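Local coordinates for maternal effect protein oskar (Drosophila melanogaster, PDB 5A4A) that probably binds RNA through its SGNH hydrolase-like OSK domain and serves as a maternal inducer of the germ plasm, at residues Y18-L23 with G55-G60; M39-R44 with R197-I202. All blocks are in the same frame, centred on the assembly; numbering follows the deposited sequence.

Contact 1 (Y18-L23 with G55-G60)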
loop_
_atom_site.group_PDB
_atom_site.type_symbol
_atom_site.label_atom_id
_atom_site.label_comp_id
_atom_site.label_asym_id
_atom_site.label_seq_id
_atom_site.Cartn_x
_atom_site.Cartn_y
_atom_site.Cartn_z
ATOM N N TYR A 18 -13.057 1.503 -12.886
ATOM C CA TYR A 18 -13.035 2.682 -12.021
ATOM C C TYR A 18 -12.081 2.554 -10.836
ATOM O O TYR A 18 -11.585 3.557 -10.325
ATOM C CB TYR A 18 -14.438 2.953 -11.473
ATOM C CG TYR A 18 -15.491 3.092 -12.546
ATOM C CD1 TYR A 18 -15.563 4.237 -13.328
ATOM C CD2 TYR A 18 -16.409 2.076 -12.783
ATOM C CE1 TYR A 18 -16.522 4.373 -14.315
ATOM C CE2 TYR A 18 -17.375 2.202 -13.772
ATOM C CZ TYR A 18 -17.423 3.353 -14.532
ATOM O OH TYR A 18 -18.375 3.490 -15.514
ATOM N N ASP A 19 -11.855 1.330 -10.374
ATOM C CA ASP A 19 -11.029 1.117 -9.185
ATOM C C ASP A 19 -9.559 0.862 -9.520
ATOM O O ASP A 19 -9.220 0.532 -10.655
ATOM C CB ASP A 19 -11.585 -0.031 -8.340
ATOM C CG ASP A 19 -12.973 0.267 -7.793
ATOM O OD1 ASP A 19 -13.199 1.379 -7.275
ATOM O OD2 ASP A 19 -13.845 -0.611 -7.896
ATOM N N ALA A 20 -8.695 1.027 -8.524
ATOM C CA ALA A 20 -7.253 0.950 -8.737
ATOM C C ALA A 20 -6.834 -0.458 -9.120
ATOM O O ALA A 20 -6.986 -1.380 -8.330
ATOM C CB ALA A 20 -6.505 1.398 -7.487
ATOM N N TYR A 21 -6.336 -0.602 -10.348
ATOM C CA TYR A 21 -5.797 -1.866 -10.860
ATOM C C TYR A 21 -4.478 -1.624 -11.601
ATOM O O TYR A 21 -4.280 -0.577 -12.223
ATOM C CB TYR A 21 -6.774 -2.486 -11.857
ATOM C CG TYR A 21 -7.837 -3.394 -11.281
ATOM C CD1 TYR A 21 -8.855 -2.887 -10.482
ATOM C CD2 TYR A 21 -7.844 -4.760 -11.571
ATOM C CE1 TYR A 21 -9.840 -3.708 -9.975
ATOM C CE2 TYR A 21 -8.831 -5.594 -11.063
ATOM C CZ TYR A 21 -9.823 -5.052 -10.261
ATOM O OH TYR A 21 -10.813 -5.854 -9.744
ATOM N N LEU A 22 -3.594 -2.615 -11.575
ATOM C CA LEU A 22 -2.358 -2.545 -12.325
ATOM C C LEU A 22 -2.288 -3.841 -13.143
ATOM O O LEU A 22 -2.213 -4.927 -12.572
ATOM C CB LEU A 22 -1.192 -2.424 -11.338
ATOM C CG LEU A 22 0.244 -2.027 -11.702
ATOM C CD1 LEU A 22 0.972 -1.564 -10.449
ATOM C CD2 LEU A 22 0.994 -3.163 -12.291
ATOM N N LEU A 23 -2.372 -3.726 -14.470
ATOM C CA LEU A 23 -2.290 -4.889 -15.369
ATOM C C LEU A 23 -3.245 -6.028 -14.992
ATOM O O LEU A 23 -2.849 -7.202 -14.959
ATOM C CB LEU A 23 -0.861 -5.426 -15.441
ATOM C CG LEU A 23 0.223 -4.434 -15.868
ATOM C CD1 LEU A 23 1.578 -5.104 -15.874
ATOM C CD2 LEU A 23 -0.094 -3.833 -17.242
ATOM N N GLY A 55 -11.144 1.390 -5.027
ATOM C CA GLY A 55 -10.977 -0.037 -4.808
ATOM C C GLY A 55 -10.345 -0.316 -3.455
ATOM O O GLY A 55 -10.794 0.203 -2.429
ATOM N N LEU A 56 -9.299 -1.145 -3.454
ATOM C CA LEU A 56 -8.614 -1.513 -2.220
ATOM C C LEU A 56 -7.484 -0.545 -1.849
ATOM O O LEU A 56 -6.719 -0.807 -0.921
ATOM C CB LEU A 56 -8.083 -2.956 -2.323
ATOM C CG LEU A 56 -9.141 -3.996 -2.704
ATOM C CD1 LEU A 56 -8.497 -5.377 -2.875
ATOM C CD2 LEU A 56 -10.250 -4.061 -1.667
ATOM N N CYS A 57 -7.379 0.571 -2.566
ATOM C CA CYS A 57 -6.478 1.653 -2.173
ATOM C C CYS A 57 -7.248 2.712 -1.404
ATOM O O CYS A 57 -8.104 3.377 -1.969
ATOM C CB CYS A 57 -5.821 2.300 -3.402
ATOM S SG CYS A 57 -4.582 1.215 -4.174
ATOM N N VAL A 58 -6.936 2.864 -0.119
ATOM C CA VAL A 58 -7.688 3.751 0.770
ATOM C C VAL A 58 -6.738 4.655 1.558
ATOM O O VAL A 58 -5.778 4.171 2.159
ATOM C CB VAL A 58 -8.509 2.916 1.794
ATOM C CG1 VAL A 58 -9.363 3.828 2.694
ATOM C CG2 VAL A 58 -9.386 1.860 1.080
ATOM N N SER A 59 -7.006 5.962 1.572
ATOM C CA SER A 59 -6.228 6.866 2.408
ATOM C C SER A 59 -6.289 6.427 3.873
ATOM O O SER A 59 -7.369 6.176 4.409
ATOM C CB SER A 59 -6.749 8.305 2.290
ATOM O OG SER A 59 -6.000 9.163 3.141
ATOM N N GLY A 60 -5.126 6.325 4.512
ATOM C CA GLY A 60 -5.068 5.936 5.911
ATOM C C GLY A 60 -5.221 4.448 6.184
ATOM O O GLY A 60 -5.406 4.052 7.341
HETATM O O HOH W 1 -8.130 -2.050 -5.880
#
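Asp-19 meets Gly-55 through CB, CG and OD1. CB sits 3.6 Å from Gly-55 CA, which lies against it without a side chain of its own; a CB on Gly-55 would run into that of Asp-19, and the positive phi of Gly-55 (60°) also suits a residue without one. CG comes next, 3.5 Å from Gly-55 N. It stands anti to the carbonyl carbon of Asp-19 and beside the backbone N (chi1 -63°), a turn that carries the carboxylate alongside the Gly-55 amide. At the tip, OD1 takes a weak, bent hydrogen bond from Gly-55 N, 3.0 Å long with an N-H...O angle of 120°, and also forms a salt bridge with Arg-46. OD2 accepts a hydrogen bond from the backbone N of Asn-15, so both oxygens of this buried carboxylate are engaged. The contact lies at one margin of the mixed sheet of the SGNH hydrolase-like domain, where strand 25-29 pairs antiparallel with 21-22 and parallel with 56-58. One water bridges the two backbones: it donates to Ala-20 O (2.8 Å) and accepts from Leu-56 N. Replacing Asp-19 by an alanine would probably leave Arg-46 without this carboxylate and the amides of Asn-15 and Gly-55 without their acceptor. Farther along, Ala-20 CB meets Cys-57 SG at 3.8 Å, an apolar touch beneath helix 31-40, whose Ala-37 lies on Ala-20 and whose Met-33 and Leu-34 lie on Cys-57.

Contact 2 (M39-R44 with R197-I202); sequences MELKCR and RVLQVI. With SO4 (sulfate ion), chain F.
The C-terminal end of helix 31-40 meets helix 192-204, the last helix of the SGNH hydrolase-like domain, through three side chains, Glu-40, Leu-41 and Leu-199. Leu-199 supplies both branches from the 192-204 side. Its CG stands anti to the backbone N (chi1 -179°), which extends the fork toward the other helix: CD2 lies 4.1 Å from Glu-40 CB, and CD1 comes to 4.4 Å from Leu-41 CD2. Both are loose apolar touches, and no hydrogen bond joins the two segments. Glu-40 splits its contacts. Its CB packs on the leucine, while its chain bends at chi2 (-60°) and takes the carboxylate to Arg-195, one turn earlier in helix 192-204, where OE2 forms a salt bridge with NE. Leu-22 of strand 21-22 lies against both Leu-41 and Leu-199 and continues the apolar patch toward the sheet.

Leu-41 is the first residue to leave helical geometry, and the chain then runs on to Arg-44, where a sulfate ion, probably from the crystallisation liquor, is bound. The guanidinium meets it edge-on, with the sulfur in its plane. NE gives a hydrogen bond of 3.0 Å to O4 of the sulfate, NH2 gives a straighter one of 2.9 Å to O3 (161°), and NE adds a weak bond to O3. Bends at chi2 and chi3 curl the arginine round the anion and bring NE and NH2 to these oxygens, while CB already lies 3.5 Å from sulfate O4. Arg-38 NH2 and Phe-45 N also hydrogen-bond the sulfate. The meeting of helix 31-40 with the C-terminal helix 192-204, next to strand 21-22 of the sheet, is consistent with the alpha/beta/alpha layering of SGNH hydrolases.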
loop_
_atom_site.group_PDB
_atom_site.type_symbol
_atom_site.label_atom_id
_atom_site.label_comp_id
_atom_site.label_asym_id
_atom_site.label_seq_id
_atom_site.Cartn_x
_atom_site.Cartn_y
_atom_site.Cartn_z
ATOM N N MET A 39 -2.647 8.963 -10.882
ATOM C CA MET A 39 -1.821 9.658 -11.863
ATOM C C MET A 39 -1.407 8.819 -13.065
ATOM O O MET A 39 -1.231 9.361 -14.165
ATOM C CB MET A 39 -0.579 10.238 -11.183
ATOM C CG MET A 39 -0.896 11.223 -10.067
ATOM S SD MET A 39 -1.903 12.626 -10.581
ATOM C CE MET A 39 -0.739 13.467 -11.637
ATOM N N GLU A 40 -1.243 7.512 -12.866
ATOM C CA GLU A 40 -0.653 6.666 -13.891
ATOM C C GLU A 40 -1.613 5.600 -14.415
ATOM O O GLU A 40 -1.412 5.080 -15.506
ATOM C CB GLU A 40 0.610 5.984 -13.350
ATOM C CG GLU A 40 1.612 6.937 -12.725
ATOM C CD GLU A 40 2.116 7.978 -13.702
ATOM O OE1 GLU A 40 2.212 7.668 -14.909
ATOM O OE2 GLU A 40 2.408 9.113 -13.264
ATOM N N LEU A 41 -2.656 5.284 -13.646
ATOM C CA LEU A 41 -3.509 4.135 -13.977
ATOM C C LEU A 41 -4.995 4.463 -14.157
ATOM O O LEU A 41 -5.836 3.562 -14.151
ATOM C CB LEU A 41 -3.326 3.018 -12.934
ATOM C CG LEU A 41 -1.891 2.502 -12.772
ATOM C CD1 LEU A 41 -1.761 1.649 -11.511
ATOM C CD2 LEU A 41 -1.466 1.692 -13.994
ATOM N N LYS A 42 -5.310 5.750 -14.306
ATOM C CA LYS A 42 -6.664 6.207 -14.646
ATOM C C LYS A 42 -7.744 5.814 -13.639
ATOM O O LYS A 42 -8.909 5.666 -14.000
ATOM C CB LYS A 42 -7.064 5.706 -16.038
ATOM C CG LYS A 42 -6.147 6.194 -17.147
ATOM C CD LYS A 42 -6.606 5.679 -18.504
ATOM C CE LYS A 42 -5.891 6.406 -19.631
ATOM N NZ LYS A 42 -6.195 5.807 -20.962
ATOM N N CYS A 43 -7.378 5.659 -12.377
ATOM C CA CYS A 43 -8.387 5.284 -11.388
ATOM C C CYS A 43 -9.301 6.458 -11.033
ATOM O O CYS A 43 -8.948 7.617 -11.240
ATOM C CB CYS A 43 -7.759 4.654 -10.132
ATOM S SG CYS A 43 -7.157 5.798 -8.870
ATOM N N ARG A 44 -10.479 6.129 -10.513
ATOM C CA ARG A 44 -11.471 7.118 -10.083
ATOM C C ARG A 44 -11.697 6.949 -8.587
ATOM O O ARG A 44 -11.528 5.854 -8.055
ATOM C CB ARG A 44 -12.786 6.884 -10.821
ATOM C CG ARG A 44 -12.667 6.933 -12.342
ATOM C CD ARG A 44 -12.361 8.339 -12.820
ATOM N NE ARG A 44 -13.419 9.267 -12.431
ATOM C CZ ARG A 44 -14.579 9.387 -13.070
ATOM N NH1 ARG A 44 -14.833 8.644 -14.140
ATOM N NH2 ARG A 44 -15.485 10.251 -12.639
ATOM N N ARG A 197 9.324 5.289 -11.878
ATOM C CA ARG A 197 10.311 4.309 -11.397
ATOM C C ARG A 197 9.652 3.163 -10.627
ATOM O O ARG A 197 9.988 1.999 -10.846
ATOM C CB ARG A 197 11.405 4.969 -10.551
ATOM C CG ARG A 197 12.430 5.751 -11.376
ATOM C CD ARG A 197 13.368 6.575 -10.488
ATOM N NE ARG A 197 14.360 5.763 -9.794
ATOM C CZ ARG A 197 15.528 5.409 -10.323
ATOM N NH1 ARG A 197 15.838 5.777 -11.555
ATOM N NH2 ARG A 197 16.379 4.670 -9.631
ATOM N N VAL A 198 8.724 3.499 -9.734
ATOM C CA VAL A 198 8.038 2.485 -8.916
ATOM C C VAL A 198 7.183 1.585 -9.798
ATOM O O VAL A 198 7.238 0.362 -9.687
ATOM C CB VAL A 198 7.158 3.119 -7.827
ATOM C CG1 VAL A 198 6.224 2.075 -7.196
ATOM C CG2 VAL A 198 8.029 3.793 -6.766
ATOM N N LEU A 199 6.408 2.202 -10.680
ATOM C CA LEU A 199 5.534 1.462 -11.581
ATOM C C LEU A 199 6.343 0.491 -12.444
ATOM O O LEU A 199 5.968 -0.667 -12.607
ATOM C CB LEU A 199 4.710 2.427 -12.451
ATOM C CG LEU A 199 3.736 1.771 -13.437
ATOM C CD1 LEU A 199 2.712 0.911 -12.707
ATOM C CD2 LEU A 199 3.035 2.824 -14.320
ATOM N N GLN A 200 7.471 0.953 -12.971
ATOM C CA GLN A 200 8.306 0.089 -13.799
ATOM C C GLN A 200 8.972 -1.043 -13.023
ATOM O O GLN A 200 9.120 -2.144 -13.545
ATOM C CB GLN A 200 9.321 0.913 -14.584
ATOM C CG GLN A 200 8.638 1.848 -15.589
ATOM C CD GLN A 200 7.755 1.090 -16.574
ATOM O OE1 GLN A 200 8.148 0.047 -17.098
ATOM N NE2 GLN A 200 6.558 1.611 -16.825
ATOM N N VAL A 201 9.359 -0.799 -11.777
ATOM C CA VAL A 201 9.903 -1.891 -10.967
ATOM C C VAL A 201 8.852 -2.982 -10.755
ATOM O O VAL A 201 9.155 -4.174 -10.839
ATOM C CB VAL A 201 10.425 -1.401 -9.595
ATOM C CG1 VAL A 201 10.718 -2.585 -8.672
ATOM C CG2 VAL A 201 11.677 -0.557 -9.774
ATOM N N ILE A 202 7.619 -2.570 -10.476
ATOM C CA ILE A 202 6.531 -3.522 -10.238
ATOM C C ILE A 202 6.220 -4.308 -11.506
ATOM O O ILE A 202 6.141 -5.541 -11.480
ATOM C CB ILE A 202 5.255 -2.818 -9.719
ATOM C CG1 ILE A 202 5.517 -2.182 -8.349
ATOM C CG2 ILE A 202 4.081 -3.814 -9.645
ATOM C CD1 ILE A 202 4.373 -1.247 -7.861
HETATM S S SO4 F . -13.282 11.456 -9.520
HETATM O O1 SO4 F . -12.548 12.570 -10.101
HETATM O O2 SO4 F . -13.418 11.650 -8.081
HETATM O O3 SO4 F . -14.599 11.371 -10.139
HETATM O O4 SO4 F . -12.565 10.201 -9.763
#

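Overall arrangement
Contacts 1 and 2 have centres 11 Å apart and alternate along the chain, with 39-44 falling between the two segments of contact 1. They touch directly at three places. Tyr-18 O and Arg-44 N lie 2.8 Å apart, a probable backbone hydrogen bond tying 18-23 to the sulfate-binding end of 39-44. Farther along, Leu-22 CD1 packs on Leu-199 CD1 at 3.8 Å and on Ile-202 CG2 at 3.9 Å, while Tyr-21 O approaches Leu-41 CD1 at 3.4 Å. Segment 18-23 thus runs from the buried Asp-19 site to helix 192-204. The sulfate sits at the Arg-44 end of contact 2, away from Leu-199.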